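Local coordinates for protein AlyGC (Glaciecola chathamensis, PDB 5GKD) that probably cleaves alginate by beta-elimination, as a marine bacterial alginate lyase of polysaccharide lyase family 6, at residues A[215-220]-A[238-243]. Sequence-based numbering, arbitrary orientation.
With PO4 (phosphate ion), chain H; CO3 (carbonate ion), chain J.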
ATOM      1  N   ILE A 215      11.121   1.132 -26.961  1.00 17.87           N
ATOM      2  CA  ILE A 215      11.525  -0.268 -27.019  1.00 16.52           C
ATOM      3  C   ILE A 215      13.030  -0.374 -26.828  1.00 17.47           C
ATOM      4  O   ILE A 215      13.516  -1.068 -25.929  1.00 19.32           O
ATOM      5  CB  ILE A 215      11.105  -0.905 -28.359  1.00 18.35           C
ATOM      6  CG1 ILE A 215       9.597  -0.856 -28.579  1.00 16.67           C
ATOM      7  CG2 ILE A 215      11.613  -2.344 -28.482  1.00 15.34           C
ATOM      8  CD1 ILE A 215       9.265  -1.070 -30.049  1.00 16.44           C
ATOM      9  N   ILE A 216      13.781   0.283 -27.706  1.00 16.36           N
ATOM     10  CA  ILE A 216      15.222   0.472 -27.589  1.00 18.38           C
ATOM     11  C   ILE A 216      15.479   1.933 -27.257  1.00 17.13           C
ATOM     12  O   ILE A 216      14.923   2.825 -27.902  1.00 16.85           O
ATOM     13  CB  ILE A 216      15.954   0.090 -28.888  1.00 14.08           C
ATOM     14  CG1 ILE A 216      15.727  -1.387 -29.223  1.00 15.39           C
ATOM     15  CG2 ILE A 216      17.416   0.443 -28.771  1.00 16.89           C
ATOM     16  CD1 ILE A 216      16.402  -1.847 -30.497  1.00 14.46           C
ATOM     17  N   SER A 217      16.323   2.178 -26.268  1.00 17.78           N
ATOM     18  CA  SER A 217      16.685   3.524 -25.841  1.00 18.68           C
ATOM     19  C   SER A 217      18.190   3.643 -26.031  1.00 20.71           C
ATOM     20  O   SER A 217      18.957   3.159 -25.194  1.00 17.90           O
ATOM     21  CB  SER A 217      16.273   3.765 -24.390  1.00 19.55           C
ATOM     22  OG  SER A 217      16.509   5.105 -23.963  1.00 18.86           O
ATOM     23  N   ASN A 218      18.627   4.227 -27.150  1.00 20.74           N
ATOM     24  CA  ASN A 218      20.054   4.403 -27.369  1.00 19.97           C
ATOM     25  C   ASN A 218      20.530   5.653 -26.638  1.00 22.56           C
ATOM     26  O   ASN A 218      19.971   6.735 -26.829  1.00 23.86           O
ATOM     27  CB  ASN A 218      20.385   4.495 -28.856  1.00 18.06           C
ATOM     28  CG  ASN A 218      21.860   4.359 -29.113  1.00 19.69           C
ATOM     29  OD1 ASN A 218      22.408   3.259 -29.051  1.00 19.50           O
ATOM     30  ND2 ASN A 218      22.524   5.480 -29.369  1.00 20.47           N
ATOM     31  N   LYS A 219      21.548   5.501 -25.793  1.00 18.89           N
ATOM     32  CA  LYS A 219      22.021   6.569 -24.908  1.00 19.17           C
ATOM     33  C   LYS A 219      23.542   6.574 -24.856  1.00 20.50           C
ATOM     34  O   LYS A 219      24.151   6.622 -23.788  1.00 20.60           O
ATOM     35  CB  LYS A 219      21.455   6.425 -23.496  1.00 21.53           C
ATOM     36  CG  LYS A 219      19.969   6.784 -23.334  1.00 19.93           C
ATOM     37  CD  LYS A 219      19.559   6.720 -21.854  1.00 20.51           C
ATOM     38  CE  LYS A 219      18.130   7.188 -21.619  1.00 17.92           C
ATOM     39  NZ  LYS A 219      17.658   6.904 -20.235  1.00 20.92           N
ATOM     40  N   SER A 220      24.174   6.477 -26.014  1.00 18.63           N
ATOM     41  CA  SER A 220      25.628   6.504 -26.109  1.00 19.32           C
ATOM     42  C   SER A 220      25.978   6.683 -27.580  1.00 20.20           C
ATOM     43  O   SER A 220      25.093   6.758 -28.443  1.00 19.45           O
ATOM     44  CB  SER A 220      26.254   5.242 -25.530  1.00 17.62           C
ATOM     45  OG  SER A 220      25.605   4.089 -26.024  1.00 18.63           O
ATOM     46  N   THR A 238      14.301   4.523 -30.166  1.00 18.03           N
ATOM     47  CA  THR A 238      14.597   5.922 -29.906  1.00 16.52           C
ATOM     48  C   THR A 238      16.105   6.124 -29.804  1.00 19.97           C
ATOM     49  O   THR A 238      16.788   5.435 -29.037  1.00 16.71           O
ATOM     50  CB  THR A 238      13.911   6.415 -28.637  1.00 17.16           C
ATOM     51  OG1 THR A 238      12.497   6.540 -28.866  1.00 18.15           O
ATOM     52  CG2 THR A 238      14.477   7.777 -28.229  1.00 16.28           C
ATOM     53  N   LEU A 239      16.611   7.049 -30.609  1.00 19.43           N
ATOM     54  CA  LEU A 239      17.965   7.586 -30.497  1.00 19.99           C
ATOM     55  C   LEU A 239      17.905   8.700 -29.453  1.00 19.33           C
ATOM     56  O   LEU A 239      17.794   9.887 -29.764  1.00 18.73           O
ATOM     57  CB  LEU A 239      18.443   8.082 -31.856  1.00 19.28           C
ATOM     58  CG  LEU A 239      19.310   7.187 -32.748  1.00 22.63           C
ATOM     59  CD1 LEU A 239      19.232   5.714 -32.404  1.00 19.84           C
ATOM     60  CD2 LEU A 239      19.073   7.425 -34.244  1.00 19.85           C
ATOM     61  N   ARG A 240      17.981   8.291 -28.179  1.00 21.01           N
ATOM     62  CA  ARG A 240      17.591   9.134 -27.050  1.00 17.18           C
ATOM     63  C   ARG A 240      18.663  10.152 -26.673  1.00 20.71           C
ATOM     64  O   ARG A 240      18.375  11.347 -26.550  1.00 20.66           O
ATOM     65  CB  ARG A 240      17.270   8.252 -25.841  1.00 17.73           C
ATOM     66  CG  ARG A 240      16.802   9.028 -24.642  1.00 17.07           C
ATOM     67  CD  ARG A 240      15.441   9.678 -24.900  1.00 20.86           C
ATOM     68  NE  ARG A 240      15.090  10.602 -23.831  1.00 23.29           N
ATOM     69  CZ  ARG A 240      15.515  11.861 -23.759  1.00 21.31           C
ATOM     70  NH1 ARG A 240      16.291  12.361 -24.710  1.00 19.05           N
ATOM     71  NH2 ARG A 240      15.157  12.619 -22.726  1.00 19.50           N
ATOM     72  N   HIS A 241      19.888   9.678 -26.412  1.00 19.07           N
ATOM     73  CA  HIS A 241      21.031  10.522 -26.117  1.00 19.35           C
ATOM     74  C   HIS A 241      22.227   9.975 -26.877  1.00 19.12           C
ATOM     75  O   HIS A 241      22.285   8.786 -27.187  1.00 23.55           O
ATOM     76  CB  HIS A 241      21.413  10.567 -24.612  1.00 18.57           C
ATOM     77  CG  HIS A 241      20.338  11.064 -23.697  1.00 20.48           C
ATOM     78  ND1 HIS A 241      19.698  12.275 -23.869  1.00 22.56           N
ATOM     79  CD2 HIS A 241      19.820  10.522 -22.569  1.00 17.59           C
ATOM     80  CE1 HIS A 241      18.825  12.450 -22.894  1.00 20.89           C
ATOM     81  NE2 HIS A 241      18.875  11.398 -22.095  1.00 20.39           N
ATOM     82  N   GLY A 242      23.202  10.831 -27.140  1.00 19.41           N
ATOM     83  CA  GLY A 242      24.383  10.294 -27.804  1.00 21.23           C
ATOM     84  C   GLY A 242      24.276  10.332 -29.315  1.00 21.02           C
ATOM     85  O   GLY A 242      23.198  10.237 -29.896  1.00 23.50           O
ATOM     86  N   ASN A 243      25.438  10.412 -29.963  1.00 22.36           N
ATOM     87  CA  ASN A 243      25.570  10.875 -31.338  1.00 19.80           C
ATOM     88  C   ASN A 243      26.256   9.843 -32.213  1.00 20.00           C
ATOM     89  O   ASN A 243      26.986   8.976 -31.737  1.00 22.00           O
ATOM     90  CB  ASN A 243      26.384  12.170 -31.389  1.00 21.73           C
ATOM     91  CG  ASN A 243      25.858  13.215 -30.451  1.00 20.86           C
ATOM     92  OD1 ASN A 243      24.702  13.611 -30.541  1.00 24.48           O
ATOM     93  ND2 ASN A 243      26.697  13.659 -29.528  1.00 22.87           N
TER
HETATM   94  P   PO4 H 804      14.334   8.357 -20.934  1.00 22.26           P
HETATM   95  O1  PO4 H 804      14.968   7.709 -22.136  1.00 23.75           O
HETATM   96  O2  PO4 H 804      13.541   7.310 -20.256  1.00 20.24           O
HETATM   97  O3  PO4 H 804      13.444   9.545 -21.388  1.00 27.41           O
HETATM   98  O4  PO4 H 804      15.465   8.696 -19.991  1.00 17.43           O
HETATM   99  C   CO3 J 806      11.990  10.229 -23.358  1.00 25.86           C
HETATM  100  O1  CO3 J 806      11.920   9.207 -24.164  1.00 22.97           O
HETATM  101  O2  CO3 J 806      11.439  11.295 -23.856  1.00 23.37           O
HETATM  102  O3  CO3 J 806      12.606  10.146 -22.152  1.00 38.99           O
HETATM  103  O   HOH W   1      21.022   8.223 -29.494  1.00 18.66           O
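Arg240 enters the contact with Asn218 through its backbone and its CB together. The carbonyl oxygen of Asn218 accepts a nearly straight bond from His241 N (3.0 Å) and a weak, bent one from Arg240 N. Arg240 CB sits 3.3 Å from the same Asn218 O. Two successive N-H groups thus share one acceptor; Asn218 lies nearest Leu239 and Lys219 nearest His241, leaving Arg240 as an extra residue, reminiscent of a bulge. Upstream the pairing is regular and parallel: Thr238 N binds Ile216 O, and Asn218 N binds Thr238 O. Such strands belong to successive coils of the right-handed parallel beta-helix of pectate lyase-like enzymes, here beside the calcium and carbonate sites. With CG anti to its backbone N (chi1 -178°), the arginine runs out alongside Lys219. Arg240 CG lies over one face of the His241 ring, offset toward the rim, and 3.8 Å from Lys219 CE. Beyond a bend at chi2 (67°), Arg240 CD packs 3.4 Å from PO4 O1. NE points at CO3 O3 (3.0 Å) and PO4 O3 (3.1 Å), but these oxygens of two probable crystallisation-liquor ions are too close together for both to be fully present, so the bonds are probably alternatives. His241 NE2 lies over the centre of the guanidinium, whose NH2 binds Arg302 O; Tyr303, which with Arg264 also binds the carbonate, adds a cation-pi contact. Lys219 NZ donates hydrogen bonds to PO4 O4 (2.8 Å) and a glycerol.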